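PDB 1LZL: heroin esterase from Rhodococcus sp., which probably hydrolyses the acetyl ester groups of heroin, acting as an acetyl esterase of the alpha/beta hydrolase fold. Local coordinates for residues Glu190-Met200 against Trp209-Trp218. Residues are numbered along the deposited sequence; the frame is centred on the assembly and turned at random.
Sequences ELDDRLETVSM and WHRPNAILSW
The sandwiching of Trp218 between Asp193 and Glu190 is a worked example of how an excursion of the alpha/beta hydrolase fold, here the one that follows strand 183-187, brings a helix, 211-222, against the loop leaving the sheet. Asp193 supplies a CH-pi contact over one face, its CA 3.5 Å from the centroid of the five-membered ring and only 8° off the normal. Over the opposite face comes the carboxylate of Glu190, its plane nearly perpendicular to the indole (88°). With CG anti to the backbone N and the chain extended beyond it, Glu190 carries OE2 over the rim of the indole and on to within 2.7 Å of Ser217 OG, a hydroxyl hydrogen-bonded to Gly89 O. Leu195 sets CD1 a tight 3.5 Å from Ile215 CG1 and CD2 against Ala214 CB and Trp218 CD1, while Met200 curls its bent chain so that SD and CE both rest on Ala214 CB.

At the other end, Arg211 stretches fully from CG to NE and spends one nitrogen on two backbone oxygens: NH1 reaches Leu195 O at 2.9 Å and Met200 O at 2.9 Å, both near the guanidinium plane. A methionine here would probably leave these two carbonyls without their shared donor and the turn between them less firmly held. Behind this layer, Arg242 and Tyr226 hold the carboxylate of Asp193, and Arg194 grips Asp192 side-on through NE and NH2. Water completes the join: one molecule donates to Asp192 O and accepts from Trp218 NE1, lying in the indole plane 2.9 Å from that nitrogen.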
# COMPACT_ATOMS: atom_id res chain seq x y z
N GLU A 190 -4.78 -2.55 4.57
CA GLU A 190 -5.91 -3.47 4.60
C GLU A 190 -5.35 -4.86 4.87
O GLU A 190 -4.75 -5.48 3.98
CB GLU A 190 -6.65 -3.39 3.27
CG GLU A 190 -7.87 -4.30 3.18
CD GLU A 190 -8.61 -4.15 1.86
OE1 GLU A 190 -8.17 -3.43 0.96
OE2 GLU A 190 -9.67 -4.82 1.77
N LEU A 191 -5.52 -5.33 6.13
CA LEU A 191 -4.73 -6.47 6.64
C LEU A 191 -5.54 -7.68 7.10
O LEU A 191 -5.03 -8.77 7.19
CB LEU A 191 -3.88 -6.01 7.84
CG LEU A 191 -2.81 -4.94 7.56
CD1 LEU A 191 -2.34 -4.32 8.87
CD2 LEU A 191 -1.67 -5.53 6.76
N ASP A 192 -6.83 -7.44 7.44
CA ASP A 192 -7.58 -8.50 8.14
C ASP A 192 -8.95 -8.71 7.51
O ASP A 192 -9.74 -7.77 7.50
CB ASP A 192 -7.73 -8.03 9.61
CG ASP A 192 -8.21 -9.14 10.54
OD1 ASP A 192 -8.75 -10.13 9.98
OD2 ASP A 192 -8.07 -9.03 11.77
N ASP A 193 -9.21 -9.90 6.97
CA ASP A 193 -10.47 -10.14 6.27
C ASP A 193 -11.61 -10.35 7.25
O ASP A 193 -12.76 -10.40 6.80
CB ASP A 193 -10.36 -11.38 5.37
CG ASP A 193 -10.01 -12.60 6.20
OD1 ASP A 193 -8.96 -12.65 6.85
OD2 ASP A 193 -10.86 -13.52 6.19
N ARG A 194 -11.32 -10.49 8.53
CA ARG A 194 -12.37 -10.96 9.46
C ARG A 194 -13.31 -9.84 9.83
O ARG A 194 -14.44 -10.14 10.30
CB ARG A 194 -11.71 -11.55 10.70
CG ARG A 194 -11.00 -12.84 10.36
CD ARG A 194 -10.05 -13.31 11.41
NE ARG A 194 -8.97 -12.36 11.68
CZ ARG A 194 -7.97 -12.56 12.52
NH1 ARG A 194 -7.84 -13.69 13.22
NH2 ARG A 194 -7.06 -11.60 12.66
N LEU A 195 -12.98 -8.57 9.68
CA LEU A 195 -13.94 -7.46 9.89
C LEU A 195 -14.53 -7.46 11.30
O LEU A 195 -15.72 -7.15 11.46
CB LEU A 195 -15.02 -7.43 8.78
CG LEU A 195 -14.50 -7.66 7.35
CD1 LEU A 195 -15.61 -7.46 6.31
CD2 LEU A 195 -13.32 -6.76 7.02
N GLU A 196 -13.69 -7.80 12.28
CA GLU A 196 -14.20 -7.93 13.66
C GLU A 196 -13.73 -6.87 14.62
O GLU A 196 -14.17 -6.83 15.78
CB GLU A 196 -13.82 -9.30 14.23
CG GLU A 196 -12.33 -9.65 14.37
CD GLU A 196 -12.08 -11.14 14.55
OE1 GLU A 196 -13.03 -11.97 14.53
OE2 GLU A 196 -10.90 -11.55 14.74
N THR A 197 -12.85 -5.98 14.17
CA THR A 197 -12.46 -4.87 15.04
C THR A 197 -13.62 -3.90 15.24
O THR A 197 -14.56 -3.79 14.44
CB THR A 197 -11.27 -4.12 14.40
OG1 THR A 197 -11.70 -3.66 13.11
CG2 THR A 197 -10.05 -5.01 14.28
N VAL A 198 -13.50 -3.10 16.31
CA VAL A 198 -14.53 -2.06 16.52
C VAL A 198 -14.62 -1.11 15.35
O VAL A 198 -15.76 -0.77 14.90
CB VAL A 198 -14.25 -1.25 17.80
CG1 VAL A 198 -15.23 -0.09 17.95
CG2 VAL A 198 -14.34 -2.20 18.99
N SER A 199 -13.51 -0.62 14.78
CA SER A 199 -13.68 0.32 13.67
C SER A 199 -14.40 -0.34 12.49
O SER A 199 -15.11 0.35 11.77
CB SER A 199 -12.35 0.95 13.29
OG SER A 199 -11.35 -0.03 12.93
N MET A 200 -14.13 -1.64 12.35
CA MET A 200 -14.75 -2.33 11.19
C MET A 200 -16.22 -2.59 11.46
O MET A 200 -17.01 -2.63 10.48
CB MET A 200 -14.00 -3.61 10.90
CG MET A 200 -13.70 -4.11 9.54
SD MET A 200 -14.02 -3.12 8.12
CE MET A 200 -12.36 -2.92 7.46
N TRP A 209 -13.96 4.56 2.39
CA TRP A 209 -13.95 3.16 2.80
C TRP A 209 -14.88 3.01 4.00
O TRP A 209 -14.97 3.94 4.80
CB TRP A 209 -12.56 2.66 3.18
CG TRP A 209 -12.33 1.18 2.95
CD1 TRP A 209 -12.03 0.20 3.84
CD2 TRP A 209 -12.40 0.52 1.66
NE1 TRP A 209 -11.90 -1.03 3.22
CE2 TRP A 209 -12.13 -0.83 1.90
CE3 TRP A 209 -12.68 1.03 0.39
CZ2 TRP A 209 -12.12 -1.77 0.84
CZ3 TRP A 209 -12.67 0.08 -0.66
CH2 TRP A 209 -12.40 -1.27 -0.42
N HIS A 210 -15.46 1.83 4.08
CA HIS A 210 -16.53 1.56 5.04
C HIS A 210 -16.75 0.07 5.02
O HIS A 210 -16.26 -0.66 4.13
CB HIS A 210 -17.79 2.38 4.71
CG HIS A 210 -18.24 2.30 3.28
ND1 HIS A 210 -18.35 3.42 2.48
CD2 HIS A 210 -18.56 1.21 2.52
CE1 HIS A 210 -18.75 3.01 1.28
NE2 HIS A 210 -18.88 1.70 1.30
N ARG A 211 -17.54 -0.40 5.99
CA ARG A 211 -17.73 -1.83 6.12
C ARG A 211 -18.33 -2.45 4.85
O ARG A 211 -17.84 -3.52 4.42
CB ARG A 211 -18.57 -2.09 7.36
CG ARG A 211 -18.66 -3.59 7.65
CD ARG A 211 -19.60 -3.80 8.84
NE ARG A 211 -19.74 -5.25 9.03
CZ ARG A 211 -18.85 -5.97 9.70
NH1 ARG A 211 -17.77 -5.43 10.26
NH2 ARG A 211 -19.01 -7.28 9.83
N PRO A 212 -19.33 -1.91 4.20
CA PRO A 212 -19.79 -2.51 2.94
C PRO A 212 -18.70 -2.66 1.90
O PRO A 212 -18.62 -3.75 1.27
CB PRO A 212 -20.89 -1.53 2.46
CG PRO A 212 -21.43 -1.01 3.76
CD PRO A 212 -20.20 -0.76 4.60
N ASN A 213 -17.86 -1.65 1.68
CA ASN A 213 -16.75 -1.86 0.74
C ASN A 213 -15.77 -2.92 1.22
O ASN A 213 -15.22 -3.66 0.39
CB ASN A 213 -16.01 -0.54 0.45
CG ASN A 213 -16.62 0.29 -0.64
OD1 ASN A 213 -17.57 -0.19 -1.32
ND2 ASN A 213 -16.12 1.49 -0.89
N ALA A 214 -15.49 -2.97 2.53
CA ALA A 214 -14.56 -3.96 3.07
C ALA A 214 -14.99 -5.38 2.77
O ALA A 214 -14.22 -6.24 2.32
CB ALA A 214 -14.37 -3.76 4.60
N ILE A 215 -16.32 -5.67 2.95
CA ILE A 215 -16.81 -7.01 2.67
C ILE A 215 -16.58 -7.39 1.21
O ILE A 215 -16.13 -8.47 0.89
CB ILE A 215 -18.32 -7.10 3.02
CG1 ILE A 215 -18.55 -6.95 4.53
CG2 ILE A 215 -18.95 -8.34 2.41
CD1 ILE A 215 -20.00 -6.61 4.92
N LEU A 216 -16.95 -6.48 0.32
CA LEU A 216 -16.86 -6.72 -1.12
C LEU A 216 -15.39 -6.85 -1.52
O LEU A 216 -15.04 -7.71 -2.37
CB LEU A 216 -17.51 -5.59 -1.94
CG LEU A 216 -19.05 -5.68 -2.09
CD1 LEU A 216 -19.65 -6.47 -0.95
CD2 LEU A 216 -19.59 -4.29 -2.28
N SER A 217 -14.51 -6.08 -0.91
CA SER A 217 -13.08 -6.10 -1.30
C SER A 217 -12.48 -7.45 -0.99
O SER A 217 -11.82 -8.06 -1.84
CB SER A 217 -12.38 -5.00 -0.52
OG SER A 217 -10.95 -5.04 -0.55
N TRP A 218 -12.71 -7.97 0.22
CA TRP A 218 -12.12 -9.28 0.51
C TRP A 218 -12.76 -10.40 -0.30
O TRP A 218 -12.11 -11.37 -0.66
CB TRP A 218 -12.21 -9.57 2.01
CG TRP A 218 -11.19 -8.74 2.77
CD1 TRP A 218 -11.42 -7.58 3.51
CD2 TRP A 218 -9.80 -9.04 2.86
NE1 TRP A 218 -10.22 -7.14 4.07
CE2 TRP A 218 -9.22 -8.02 3.67
CE3 TRP A 218 -8.97 -10.03 2.34
CZ2 TRP A 218 -7.87 -7.98 3.96
CZ3 TRP A 218 -7.60 -10.01 2.64
CH2 TRP A 218 -7.06 -8.99 3.45
O HOH W 1 -11.24 -3.80 4.02
O HOH W 2 -9.88 -5.13 6.20
O HOH W 3 -17.41 -9.72 10.50